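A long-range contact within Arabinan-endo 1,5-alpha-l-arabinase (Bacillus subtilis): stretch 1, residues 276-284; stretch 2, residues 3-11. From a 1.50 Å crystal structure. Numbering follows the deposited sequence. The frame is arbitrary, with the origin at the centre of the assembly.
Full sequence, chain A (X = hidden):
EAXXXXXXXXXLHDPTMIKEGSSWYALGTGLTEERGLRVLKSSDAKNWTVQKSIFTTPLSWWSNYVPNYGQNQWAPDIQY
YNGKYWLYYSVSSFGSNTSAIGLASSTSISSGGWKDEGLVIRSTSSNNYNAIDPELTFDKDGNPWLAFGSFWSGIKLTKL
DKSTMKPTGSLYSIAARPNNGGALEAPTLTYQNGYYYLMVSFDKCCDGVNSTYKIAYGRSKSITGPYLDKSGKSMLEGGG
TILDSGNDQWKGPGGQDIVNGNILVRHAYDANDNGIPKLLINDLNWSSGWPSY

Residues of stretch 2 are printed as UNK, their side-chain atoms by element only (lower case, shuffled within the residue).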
# COMPACT_ATOMS: atom_id res chain seq x y z
N ILE A 276 -13.44 9.18 -10.99
CA ILE A 276 -12.56 8.04 -11.26
C ILE A 276 -11.24 8.26 -10.49
O ILE A 276 -10.72 9.36 -10.48
CB ILE A 276 -12.28 7.92 -12.78
CG1 ILE A 276 -13.57 7.53 -13.54
CG2 ILE A 276 -11.12 6.96 -13.09
CD1 ILE A 276 -13.54 7.84 -15.01
N PRO A 277 -10.71 7.23 -9.81
CA PRO A 277 -9.41 7.38 -9.14
C PRO A 277 -8.28 7.35 -10.19
O PRO A 277 -8.19 6.44 -11.03
CB PRO A 277 -9.32 6.16 -8.24
CG PRO A 277 -10.12 5.10 -8.92
CD PRO A 277 -11.23 5.86 -9.62
N LYS A 278 -7.40 8.33 -10.08
CA LYS A 278 -6.22 8.46 -10.91
C LYS A 278 -4.97 8.42 -10.04
O LYS A 278 -5.00 8.72 -8.83
CB LYS A 278 -6.26 9.77 -11.68
CG LYS A 278 -7.58 10.04 -12.42
CD LYS A 278 -7.81 9.03 -13.55
CE LYS A 278 -8.93 9.47 -14.58
NZ LYS A 278 -8.87 10.92 -14.93
N LEU A 279 -3.85 8.14 -10.70
CA LEU A 279 -2.51 8.16 -10.09
C LEU A 279 -1.95 9.58 -10.08
O LEU A 279 -1.76 10.17 -11.14
CB LEU A 279 -1.60 7.26 -10.89
CG LEU A 279 -0.13 7.21 -10.50
CD1 LEU A 279 0.07 6.78 -9.09
CD2 LEU A 279 0.62 6.26 -11.41
N LEU A 280 -1.70 10.12 -8.88
CA LEU A 280 -1.09 11.44 -8.70
C LEU A 280 0.27 11.22 -8.06
O LEU A 280 0.47 10.36 -7.20
CB LEU A 280 -1.93 12.33 -7.80
CG LEU A 280 -3.11 13.03 -8.44
CD1 LEU A 280 -4.16 12.12 -8.98
CD2 LEU A 280 -3.75 13.98 -7.43
N ILE A 281 1.23 12.00 -8.51
CA ILE A 281 2.62 11.83 -8.07
C ILE A 281 3.23 13.18 -7.71
O ILE A 281 3.10 14.13 -8.47
CB ILE A 281 3.45 11.14 -9.19
CG1 ILE A 281 2.78 9.85 -9.69
CG2 ILE A 281 4.87 10.88 -8.67
CD1 ILE A 281 3.58 9.16 -10.74
N ASN A 282 3.88 13.24 -6.55
CA ASN A 282 4.62 14.43 -6.13
C ASN A 282 6.01 14.06 -5.68
O ASN A 282 6.23 12.96 -5.21
CB ASN A 282 3.96 15.09 -4.91
CG ASN A 282 2.85 16.03 -5.26
OD1 ASN A 282 1.79 15.58 -5.69
ND2 ASN A 282 3.07 17.32 -5.05
N ASP A 283 6.94 15.00 -5.74
CA ASP A 283 8.20 14.86 -5.01
C ASP A 283 7.89 14.94 -3.53
O ASP A 283 6.93 15.60 -3.10
CB ASP A 283 9.10 16.00 -5.34
CG ASP A 283 9.41 16.07 -6.80
OD1 ASP A 283 9.90 15.06 -7.35
OD2 ASP A 283 9.19 17.08 -7.50
N LEU A 284 8.71 14.25 -2.74
CA LEU A 284 8.62 14.24 -1.28
C LEU A 284 9.91 14.79 -0.73
O LEU A 284 11.01 14.38 -1.15
CB LEU A 284 8.45 12.81 -0.78
CG LEU A 284 7.70 12.47 0.48
CD1 LEU A 284 6.38 13.19 0.60
CD2 LEU A 284 7.53 10.95 0.50
N UNK A 3 7.47 19.10 -6.29
CA UNK A 3 6.39 19.57 -7.19
C UNK A 3 5.46 18.44 -7.56
O UNK A 3 5.79 17.27 -7.38
c UNK A 3 6.97 20.17 -8.47
N UNK A 4 4.33 18.83 -8.13
CA UNK A 4 3.31 17.91 -8.57
C UNK A 4 3.67 17.49 -9.98
O UNK A 4 3.75 18.31 -10.88
c UNK A 4 -1.34 16.44 -10.13
c UNK A 4 1.94 18.62 -8.51
c UNK A 4 -1.07 17.71 -10.59
c UNK A 4 -0.55 15.86 -9.14
c UNK A 4 0.50 16.56 -8.62
c UNK A 4 0.80 17.84 -9.08
c UNK A 4 -0.00 18.40 -10.08
N UNK A 5 3.88 16.18 -10.17
CA UNK A 5 4.26 15.66 -11.48
C UNK A 5 3.09 15.66 -12.44
O UNK A 5 3.26 15.86 -13.63
c UNK A 5 6.80 11.67 -11.53
c UNK A 5 4.74 14.22 -11.39
c UNK A 5 6.05 14.01 -10.69
n UNK A 5 7.85 14.27 -9.39
c UNK A 5 8.00 13.06 -9.99
c UNK A 5 9.01 12.11 -9.87
c UNK A 5 7.77 10.74 -11.41
c UNK A 5 6.68 14.85 -9.80
c UNK A 5 8.87 10.96 -10.60
c UNK A 5 6.89 12.86 -10.82
N UNK A 6 1.91 15.41 -11.89
CA UNK A 6 0.68 15.37 -12.64
C UNK A 6 -0.15 14.19 -12.21
O UNK A 6 0.25 13.41 -11.35
N UNK A 7 -1.33 14.08 -12.82
CA UNK A 7 -2.27 13.00 -12.61
C UNK A 7 -2.38 12.21 -13.90
O UNK A 7 -2.37 12.77 -15.03
c UNK A 7 -3.62 13.57 -12.24
N UNK A 8 -2.54 10.90 -13.73
CA UNK A 8 -2.67 10.00 -14.87
C UNK A 8 -3.97 10.18 -15.61
O UNK A 8 -5.00 10.60 -15.05
c UNK A 8 -2.57 8.55 -14.43
o UNK A 8 -3.65 8.15 -13.62
N UNK A 9 -3.88 9.83 -16.89
CA UNK A 9 -4.98 9.57 -17.78
C UNK A 9 -5.80 8.34 -17.36
O UNK A 9 -7.05 8.34 -17.28
n UNK A 9 -3.31 7.59 -20.50
c UNK A 9 -3.26 8.31 -19.36
o UNK A 9 -2.35 8.15 -18.50
c UNK A 9 -4.38 9.43 -19.22
N UNK A 10 -5.07 7.30 -17.05
CA UNK A 10 -5.63 6.01 -16.72
C UNK A 10 -6.04 5.91 -15.27
O UNK A 10 -5.40 6.45 -14.36
c UNK A 10 -5.62 3.95 -19.20
c UNK A 10 -4.44 4.63 -18.51
o UNK A 10 -5.60 3.87 -20.45
o UNK A 10 -6.56 3.45 -18.52
c UNK A 10 -4.63 4.89 -17.04
N UNK A 11 -7.12 5.18 -15.07
CA UNK A 11 -7.60 4.85 -13.75
C UNK A 11 -6.53 4.03 -13.01
O UNK A 11 -5.91 3.14 -13.58
c UNK A 11 -9.60 3.42 -12.69
c UNK A 11 -11.03 3.11 -13.05
c UNK A 11 -8.86 3.96 -13.90
c UNK A 11 -8.95 2.20 -12.03
O HOH W 1 5.83 18.03 -4.10
O HOH W 2 -6.77 13.29 -14.82

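Position 3 carries a single side-chain carbon, which lies 3.9 Å from D283 OD2: alanine, A3. Its CB points away overall and the residue is exposed; the contact rests mainly on backbone atoms, with which a methyl group does not interfere. The N of A3 donates to D283 OD2 (2.9 Å), and D283 N returns a bond to the O of A3 (3.0 Å). A water joins A3 N to N282 ND2 and D283 O.

Position 4 has one carbon followed by a ring of six carbons, with no heteroatom; one ring carbon lies near L280 and another near N282. This is phenylalanine, F4. The ring presents its edge to both neighbours, whose side chains lie on the same face of the sheet: CE1 of F4 packs 3.9 Å from CG of L280, and CD1 of F4 faces the carbonyl oxygen OD1 of N282 at 3.3 Å.

Position 5 bears one carbon and then fused five- and six-membered rings holding eight carbons and one nitrogen; the rings lie against I281 and the nitrogen faces D283. Only tryptophan provides this: W5. CG2 of I281 sits over one face, 3.8 Å from the centroid of the six-membered ring in a CH-pi contact, while at the edge NE1 of W5 donates to OD1 of D283 (3.0 Å). Indole suits the site because it offers both an apolar face and a polar N-H. The backbone N of W5 also binds I281 O at 2.8 Å.

Position 6 has no side-chain atoms and is glycine, G6. At phi 137° and psi 179°, a CB would be jammed against the carbonyl O of W5. Its own O accepts a weak bond from I281 N (3.3 Å).

Position 7 again shows one carbon, 3.6 Å from L280 CD1: alanine, A7, a small apolar partner for the leucine.

Position 8 has one carbon and one oxygen, the oxygen near L279 N: serine, S8. Its OG accepts from L279 N (2.9 Å) and donates to the O of position 10 (2.5 Å), using both capacities of a hydroxyl, while S8 N binds L279 O at 2.8 Å.

Position 9 has two carbons, the second carrying an oxygen and a nitrogen: asparagine, N9. It points away, its amide satisfied elsewhere in the structure as the chain turns.

Position 10, three carbons ending in two oxygens, is glutamate, E10, also directed away from stretch 1, so its carboxylate is free to bond elsewhere in the structure, as OE1 does, while its backbone O takes the bond from S8 OG.

Position 11 has four carbons forked at the second, beside I276 and P277: leucine, L11. Its CB lies 3.8 Å from I276 CG2 and its CG 4.2 Å from P277 CG, an apolar patch beyond the corner.

The contact is thus an antiparallel strand pairing between distant parts of the chain, fastened by backbone bonds, reinforced by D283 and the S8 hydroxyl, and packed with apolar side chains.

Stretch 2 3-11: AFWGASNEL
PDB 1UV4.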